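Local coordinates for putative acyl-CoA N-acyltransferase (Klebsiella pneumoniae subsp. pneumoniae, PDB 3LOD), which probably transfers an acyl group from acyl-coenzyme A to an acceptor, as a member of the GNAT acetyltransferase family whose own substrate is not established, at residues Met3-Phe16 / Ala51-Cys64. Residues are numbered along the deposited sequence; the frame is centred on the assembly and turned at random.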
ATOM      1  N   MET A   3      -3.127   7.443  17.550  1.00 59.57           N
ATOM      2  CA  MET A   3      -2.207   6.770  18.524  1.00 54.88           C
ATOM      3  C   MET A   3      -2.148   5.216  18.446  1.00 51.51           C
ATOM      4  O   MET A   3      -1.873   4.510  19.413  1.00 50.76           O
ATOM      5  CB  MET A   3      -2.536   7.199  19.930  1.00 55.09           C
ATOM      6  CG  MET A   3      -1.437   7.947  20.604  1.00 55.93           C
ATOM      7  SD  MET A   3      -1.553   7.624  22.384  1.00 57.44           S
ATOM      8  CE  MET A   3      -2.221   9.229  23.057  1.00 57.70           C
ATOM      9  N   TYR A   4      -2.444   4.718  17.258  1.00 47.47           N
ATOM     10  CA  TYR A   4      -2.019   3.424  16.756  1.00 43.68           C
ATOM     11  C   TYR A   4      -0.533   3.443  16.392  1.00 42.17           C
ATOM     12  O   TYR A   4       0.080   4.508  16.277  1.00 41.81           O
ATOM     13  CB  TYR A   4      -2.781   3.145  15.466  1.00 42.46           C
ATOM     14  CG  TYR A   4      -4.262   2.930  15.658  1.00 39.48           C
ATOM     15  CD1 TYR A   4      -4.843   1.689  15.336  1.00 33.91           C
ATOM     16  CD2 TYR A   4      -5.099   3.949  16.195  1.00 35.05           C
ATOM     17  CE1 TYR A   4      -6.209   1.461  15.515  1.00 30.07           C
ATOM     18  CE2 TYR A   4      -6.479   3.729  16.368  1.00 31.18           C
ATOM     19  CZ  TYR A   4      -7.011   2.473  16.016  1.00 29.57           C
ATOM     20  OH  TYR A   4      -8.324   2.208  16.156  1.00 28.03           O
ATOM     21  N   THR A   5       0.034   2.272  16.134  1.00 39.67           N
ATOM     22  CA  THR A   5       1.474   2.171  15.937  1.00 37.26           C
ATOM     23  C   THR A   5       1.809   1.686  14.498  1.00 35.95           C
ATOM     24  O   THR A   5       0.955   1.079  13.878  1.00 35.68           O
ATOM     25  CB  THR A   5       2.070   1.341  17.111  1.00 36.80           C
ATOM     26  OG1 THR A   5       3.231   1.995  17.584  1.00 37.66           O
ATOM     27  CG2 THR A   5       2.416  -0.088  16.763  1.00 36.62           C
ATOM     28  N   ILE A   6       3.000   1.982  13.952  1.00 33.98           N
ATOM     29  CA  ILE A   6       3.466   1.419  12.643  1.00 32.22           C
ATOM     30  C   ILE A   6       4.781   0.649  12.734  1.00 31.75           C
ATOM     31  O   ILE A   6       5.774   1.155  13.286  1.00 33.01           O
ATOM     32  CB  ILE A   6       3.661   2.501  11.563  1.00 32.04           C
ATOM     33  CG1 ILE A   6       2.427   2.591  10.688  1.00 31.25           C
ATOM     34  CG2 ILE A   6       4.760   2.115  10.622  1.00 31.69           C
ATOM     35  CD1 ILE A   6       1.889   3.923  10.651  1.00 31.10           C
ATOM     36  N   THR A   7       4.823  -0.556  12.190  1.00 30.04           N
ATOM     37  CA  THR A   7       6.031  -1.363  12.332  1.00 29.10           C
ATOM     38  C   THR A   7       6.265  -2.133  11.086  1.00 28.41           C
ATOM     39  O   THR A   7       5.312  -2.407  10.361  1.00 28.28           O
ATOM     40  CB  THR A   7       5.896  -2.462  13.434  1.00 29.55           C
ATOM     41  OG1 THR A   7       4.921  -3.454  13.028  1.00 29.27           O
ATOM     42  CG2 THR A   7       5.555  -1.871  14.820  1.00 28.88           C
ATOM     43  N   ASP A   8       7.505  -2.551  10.875  1.00 27.80           N
ATOM     44  CA  ASP A   8       7.809  -3.479   9.806  1.00 28.46           C
ATOM     45  C   ASP A   8       6.963  -4.743  10.005  1.00 27.91           C
ATOM     46  O   ASP A   8       6.559  -5.029  11.136  1.00 28.50           O
ATOM     47  CB  ASP A   8       9.297  -3.843   9.816  1.00 29.14           C
ATOM     48  CG  ASP A   8      10.175  -2.843   9.027  1.00 32.78           C
ATOM     49  OD1 ASP A   8       9.621  -2.061   8.225  1.00 35.68           O
ATOM     50  OD2 ASP A   8      11.430  -2.866   9.185  1.00 35.81           O
ATOM     51  N   ILE A   9       6.655  -5.450   8.913  1.00 26.96           N
ATOM     52  CA  ILE A   9       6.216  -6.850   8.946  1.00 26.57           C
ATOM     53  C   ILE A   9       6.798  -7.649   7.778  1.00 26.98           C
ATOM     54  O   ILE A   9       6.920  -7.169   6.650  1.00 26.74           O
ATOM     55  CB  ILE A   9       4.635  -7.078   8.879  1.00 26.87           C
ATOM     56  CG1 ILE A   9       3.924  -5.886   8.326  1.00 25.08           C
ATOM     57  CG2 ILE A   9       3.941  -7.660  10.174  1.00 25.84           C
ATOM     58  CD1 ILE A   9       3.907  -6.005   6.903  1.00 28.39           C
ATOM     59  N   ALA A  10       7.110  -8.899   8.079  1.00 27.77           N
ATOM     60  CA  ALA A  10       7.365  -9.939   7.085  1.00 28.20           C
ATOM     61  C   ALA A  10       6.070 -10.156   6.281  1.00 27.87           C
ATOM     62  O   ALA A  10       4.995 -10.337   6.860  1.00 26.99           O
ATOM     63  CB  ALA A  10       7.829 -11.284   7.810  1.00 28.08           C
ATOM     64  N   PRO A  11       6.155 -10.091   4.943  1.00 28.19           N
ATOM     65  CA  PRO A  11       5.004 -10.495   4.131  1.00 28.24           C
ATOM     66  C   PRO A  11       4.614 -11.975   4.373  1.00 29.03           C
ATOM     67  O   PRO A  11       3.626 -12.446   3.824  1.00 29.56           O
ATOM     68  CB  PRO A  11       5.514 -10.308   2.690  1.00 27.65           C
ATOM     69  CG  PRO A  11       6.993 -10.227   2.808  1.00 27.85           C
ATOM     70  CD  PRO A  11       7.241  -9.553   4.108  1.00 27.93           C
ATOM     71  N   THR A  12       5.390 -12.702   5.174  1.00 29.33           N
ATOM     72  CA  THR A  12       5.091 -14.106   5.422  1.00 29.96           C
ATOM     73  C   THR A  12       4.455 -14.341   6.797  1.00 29.80           C
ATOM     74  O   THR A  12       3.867 -15.389   7.050  1.00 29.41           O
ATOM     75  CB  THR A  12       6.323 -14.967   5.214  1.00 29.91           C
ATOM     76  OG1 THR A  12       7.424 -14.367   5.906  1.00 31.23           O
ATOM     77  CG2 THR A  12       6.638 -15.037   3.719  1.00 30.01           C
ATOM     78  N   ASP A  13       4.589 -13.340   7.663  1.00 29.83           N
ATOM     79  CA  ASP A  13       3.798 -13.197   8.878  1.00 29.91           C
ATOM     80  C   ASP A  13       2.303 -13.577   8.630  1.00 29.22           C
ATOM     81  O   ASP A  13       1.620 -13.041   7.683  1.00 28.86           O
ATOM     82  CB  ASP A  13       3.958 -11.734   9.352  1.00 30.65           C
ATOM     83  CG  ASP A  13       3.535 -11.486  10.829  1.00 34.30           C
ATOM     84  OD1 ASP A  13       2.430 -11.900  11.290  1.00 37.71           O
ATOM     85  OD2 ASP A  13       4.320 -10.798  11.534  1.00 36.78           O
ATOM     86  N   ALA A  14       1.795 -14.499   9.469  1.00 27.38           N
ATOM     87  CA  ALA A  14       0.369 -14.857   9.433  1.00 26.06           C
ATOM     88  C   ALA A  14      -0.592 -13.647   9.521  1.00 25.38           C
ATOM     89  O   ALA A  14      -1.689 -13.626   8.928  1.00 24.38           O
ATOM     90  CB  ALA A  14       0.053 -15.876  10.525  1.00 26.61           C
ATOM     91  N   GLU A  15      -0.193 -12.640  10.276  1.00 25.16           N
ATOM     92  CA  GLU A  15      -1.022 -11.460  10.426  1.00 25.98           C
ATOM     93  C   GLU A  15      -1.124 -10.670   9.109  1.00 25.23           C
ATOM     94  O   GLU A  15      -2.167 -10.052   8.822  1.00 25.53           O
ATOM     95  CB  GLU A  15      -0.468 -10.566  11.530  1.00 26.46           C
ATOM     96  CG  GLU A  15      -1.102 -10.749  12.886  1.00 29.67           C
ATOM     97  CD  GLU A  15      -0.553  -9.732  13.862  1.00 34.17           C
ATOM     98  OE1 GLU A  15       0.696  -9.699  14.032  1.00 33.08           O
ATOM     99  OE2 GLU A  15      -1.370  -8.958  14.422  1.00 36.33           O
ATOM    100  N   PHE A  16      -0.055 -10.709   8.307  1.00 24.08           N
ATOM    101  CA  PHE A  16      -0.010  -9.967   7.034  1.00 22.52           C
ATOM    102  C   PHE A  16      -0.890 -10.675   6.052  1.00 21.84           C
ATOM    103  O   PHE A  16      -1.759 -10.060   5.397  1.00 20.85           O
ATOM    104  CB  PHE A  16       1.393  -9.956   6.460  1.00 22.23           C
ATOM    105  CG  PHE A  16       1.540  -9.037   5.264  1.00 21.33           C
ATOM    106  CD1 PHE A  16       1.689  -9.553   3.991  1.00 19.49           C
ATOM    107  CD2 PHE A  16       1.518  -7.648   5.436  1.00 18.58           C
ATOM    108  CE1 PHE A  16       1.825  -8.699   2.923  1.00 20.25           C
ATOM    109  CE2 PHE A  16       1.642  -6.800   4.403  1.00 16.45           C
ATOM    110  CZ  PHE A  16       1.812  -7.327   3.127  1.00 20.53           C
ATOM    111  N   ALA A  51       7.368  -3.444   3.612  1.00 21.63           N
ATOM    112  CA  ALA A  51       6.080  -3.866   4.073  1.00 21.72           C
ATOM    113  C   ALA A  51       5.918  -3.377   5.501  1.00 21.94           C
ATOM    114  O   ALA A  51       6.809  -3.578   6.356  1.00 22.18           O
ATOM    115  CB  ALA A  51       6.021  -5.348   4.039  1.00 22.06           C
ATOM    116  N   LEU A  52       4.771  -2.768   5.762  1.00 21.06           N
ATOM    117  CA  LEU A  52       4.461  -2.162   7.072  1.00 20.32           C
ATOM    118  C   LEU A  52       3.069  -2.544   7.582  1.00 19.15           C
ATOM    119  O   LEU A  52       2.178  -2.857   6.772  1.00 19.05           O
ATOM    120  CB  LEU A  52       4.516  -0.633   6.952  1.00 19.04           C
ATOM    121  CG  LEU A  52       5.827   0.048   6.534  1.00 20.92           C
ATOM    122  CD1 LEU A  52       5.705   1.595   6.524  1.00 18.13           C
ATOM    123  CD2 LEU A  52       7.019  -0.398   7.377  1.00 18.27           C
ATOM    124  N   ALA A  53       2.870  -2.468   8.898  1.00 18.53           N
ATOM    125  CA  ALA A  53       1.538  -2.723   9.517  1.00 18.72           C
ATOM    126  C   ALA A  53       1.138  -1.612  10.466  1.00 19.25           C
ATOM    127  O   ALA A  53       2.006  -0.968  11.059  1.00 19.33           O
ATOM    128  CB  ALA A  53       1.544  -4.029  10.256  1.00 17.17           C
ATOM    129  N   ILE A  54      -0.167  -1.377  10.613  1.00 20.58           N
ATOM    130  CA  ILE A  54      -0.668  -0.511  11.680  1.00 21.79           C
ATOM    131  C   ILE A  54      -1.368  -1.328  12.715  1.00 21.98           C
ATOM    132  O   ILE A  54      -2.210  -2.184  12.410  1.00 23.23           O
ATOM    133  CB  ILE A  54      -1.700   0.475  11.211  1.00 22.48           C
ATOM    134  CG1 ILE A  54      -1.589   0.688   9.754  1.00 23.94           C
ATOM    135  CG2 ILE A  54      -1.545   1.869  11.879  1.00 23.50           C
ATOM    136  CD1 ILE A  54      -2.940   1.074   9.252  1.00 29.29           C
ATOM    137  N   ARG A  55      -1.065  -1.010  13.959  1.00 22.85           N
ATOM    138  CA  ARG A  55      -1.451  -1.812  15.080  1.00 22.41           C
ATOM    139  C   ARG A  55      -2.252  -0.956  15.997  1.00 22.64           C
ATOM    140  O   ARG A  55      -1.955   0.217  16.201  1.00 21.24           O
ATOM    141  CB  ARG A  55      -0.205  -2.351  15.776  1.00 21.92           C
ATOM    142  CG  ARG A  55       0.919  -2.724  14.800  1.00 23.72           C
ATOM    143  CD  ARG A  55       2.037  -3.578  15.410  1.00 22.10           C
ATOM    144  NE  ARG A  55       1.603  -4.968  15.410  1.00 23.79           N
ATOM    145  CZ  ARG A  55       2.055  -5.941  14.614  1.00 23.38           C
ATOM    146  NH1 ARG A  55       3.028  -5.722  13.730  1.00 21.03           N
ATOM    147  NH2 ARG A  55       1.532  -7.160  14.743  1.00 22.17           N
ATOM    148  N   SER A  56      -3.282  -1.570  16.544  1.00 24.18           N
ATOM    149  CA  SER A  56      -4.086  -0.962  17.554  1.00 26.66           C
ATOM    150  C   SER A  56      -3.211  -0.703  18.799  1.00 28.31           C
ATOM    151  O   SER A  56      -2.020  -1.082  18.822  1.00 28.19           O
ATOM    152  CB  SER A  56      -5.301  -1.848  17.854  1.00 26.25           C
ATOM    153  OG  SER A  56      -4.974  -2.926  18.716  1.00 28.66           O
ATOM    154  N   PRO A  57      -3.764   0.007  19.804  1.00 30.00           N
ATOM    155  CA  PRO A  57      -3.006   0.023  21.058  1.00 31.13           C
ATOM    156  C   PRO A  57      -2.918  -1.358  21.761  1.00 32.12           C
ATOM    157  O   PRO A  57      -1.900  -1.610  22.414  1.00 31.54           O
ATOM    158  CB  PRO A  57      -3.731   1.094  21.887  1.00 31.14           C
ATOM    159  CG  PRO A  57      -4.237   2.084  20.817  1.00 30.34           C
ATOM    160  CD  PRO A  57      -4.766   1.102  19.767  1.00 30.41           C
ATOM    161  N   GLN A  58      -3.919  -2.243  21.582  1.00 33.36           N
ATOM    162  CA  GLN A  58      -3.788  -3.681  21.983  1.00 34.88           C
ATOM    163  C   GLN A  58      -2.520  -4.313  21.389  1.00 35.07           C
ATOM    164  O   GLN A  58      -1.785  -5.021  22.094  1.00 35.23           O
ATOM    165  CB  GLN A  58      -4.990  -4.561  21.565  1.00 35.36           C
ATOM    166  CG  GLN A  58      -6.330  -4.246  22.225  1.00 37.62           C
ATOM    167  CD  GLN A  58      -6.791  -2.824  21.921  1.00 40.84           C
ATOM    168  OE1 GLN A  58      -6.973  -2.021  22.840  1.00 41.83           O
ATOM    169  NE2 GLN A  58      -6.929  -2.490  20.623  1.00 41.17           N
ATOM    170  N   GLY A  59      -2.275  -4.046  20.101  1.00 34.82           N
ATOM    171  CA  GLY A  59      -1.077  -4.521  19.387  1.00 34.46           C
ATOM    172  C   GLY A  59      -1.446  -5.356  18.175  1.00 34.41           C
ATOM    173  O   GLY A  59      -0.574  -5.839  17.458  1.00 34.61           O
ATOM    174  N   GLU A  60      -2.755  -5.507  17.978  1.00 33.97           N
ATOM    175  CA  GLU A  60      -3.411  -6.145  16.836  1.00 34.06           C
ATOM    176  C   GLU A  60      -3.099  -5.437  15.469  1.00 33.02           C
ATOM    177  O   GLU A  60      -3.401  -4.243  15.289  1.00 32.89           O
ATOM    178  CB  GLU A  60      -4.927  -6.099  17.163  1.00 34.56           C
ATOM    179  CG  GLU A  60      -5.896  -6.957  16.343  1.00 37.59           C
ATOM    180  CD  GLU A  60      -7.380  -6.407  16.408  1.00 43.88           C
ATOM    181  OE1 GLU A  60      -7.657  -5.502  17.258  1.00 44.28           O
ATOM    182  OE2 GLU A  60      -8.256  -6.856  15.594  1.00 43.56           O
ATOM    183  N   ALA A  61      -2.501  -6.161  14.513  1.00 31.32           N
ATOM    184  CA  ALA A  61      -2.329  -5.639  13.150  1.00 29.21           C
ATOM    185  C   ALA A  61      -3.699  -5.459  12.544  1.00 29.00           C
ATOM    186  O   ALA A  61      -4.532  -6.355  12.546  1.00 28.97           O
ATOM    187  CB  ALA A  61      -1.550  -6.547  12.328  1.00 28.93           C
ATOM    188  N   VAL A  62      -3.932  -4.273  12.019  1.00 28.35           N
ATOM    189  CA  VAL A  62      -5.282  -3.783  11.847  1.00 26.38           C
ATOM    190  C   VAL A  62      -5.306  -3.181  10.440  1.00 25.19           C
ATOM    191  O   VAL A  62      -6.353  -2.841   9.916  1.00 26.07           O
ATOM    192  CB  VAL A  62      -5.592  -2.799  13.058  1.00 26.99           C
ATOM    193  CG1 VAL A  62      -5.311  -1.331  12.775  1.00 25.52           C
ATOM    194  CG2 VAL A  62      -6.949  -3.041  13.664  1.00 25.95           C
ATOM    195  N   GLY A  63      -4.136  -3.116   9.818  1.00 22.54           N
ATOM    196  CA  GLY A  63      -3.975  -2.556   8.474  1.00 19.90           C
ATOM    197  C   GLY A  63      -2.561  -2.836   7.964  1.00 18.33           C
ATOM    198  O   GLY A  63      -1.664  -3.169   8.747  1.00 17.81           O
ATOM    199  N   CYS A  64      -2.338  -2.755   6.661  1.00 17.22           N
ATOM    200  CA  CYS A  64      -0.973  -2.931   6.183  1.00 17.69           C
ATOM    201  C   CYS A  64      -0.806  -2.406   4.802  1.00 17.09           C
ATOM    202  O   CYS A  64      -1.819  -2.045   4.158  1.00 18.31           O
ATOM    203  CB  CYS A  64      -0.617  -4.406   6.157  1.00 18.27           C
ATOM    204  SG  CYS A  64      -1.672  -5.349   4.990  1.00 23.91           S
TER
HETATM  205  O   HOH W   1       5.679  -7.219  13.110  1.00 26.45           O
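Thr7 OG1 is gripped by two partners: it accepts from Arg55 NH1 at 3.0 Å, close to the guanidinium plane, and donates to Asp8 O at 3.0 Å. The Thr7 and Arg55 side chains cross at about a right angle. A bend in the arginine chain at chi3 (82°) turns the guanidinium so that its edge reaches its acceptors, and a second in-plane bond, NE to Gly59 O, helps fix its rotation. Arg55 NH2 meets Glu15 OE1 at 2.8 Å in a salt bridge, though as a hydrogen bond it is weak. The other carboxylate oxygen, Glu15 OE2, accepts from Ala61 N at 3.0 Å on its syn side, though 33° out of the carboxylate plane, so one glutamate ties the helix start to both strands of the 51-64 hairpin.

Beneath this network, strands 5-8 and 51-55 pair antiparallel, as their directions, 151° apart, and the reciprocal bonds of Thr5 with Arg55 and Thr7 with Ala53 establish. Ile9 packs its CG1 on Ala53 CB (3.6 Å), and Phe16 CE2 approaches Cys64 SG obliquely at 3.7 Å.

Strand 5-8 is the outermost strand on this side of the GNAT-type mixed sheet. Helix 14-26 lies against the face bearing Ala61 and Cys64, whereas Ile6 and Leu52 on the opposite face touch helix 91-104.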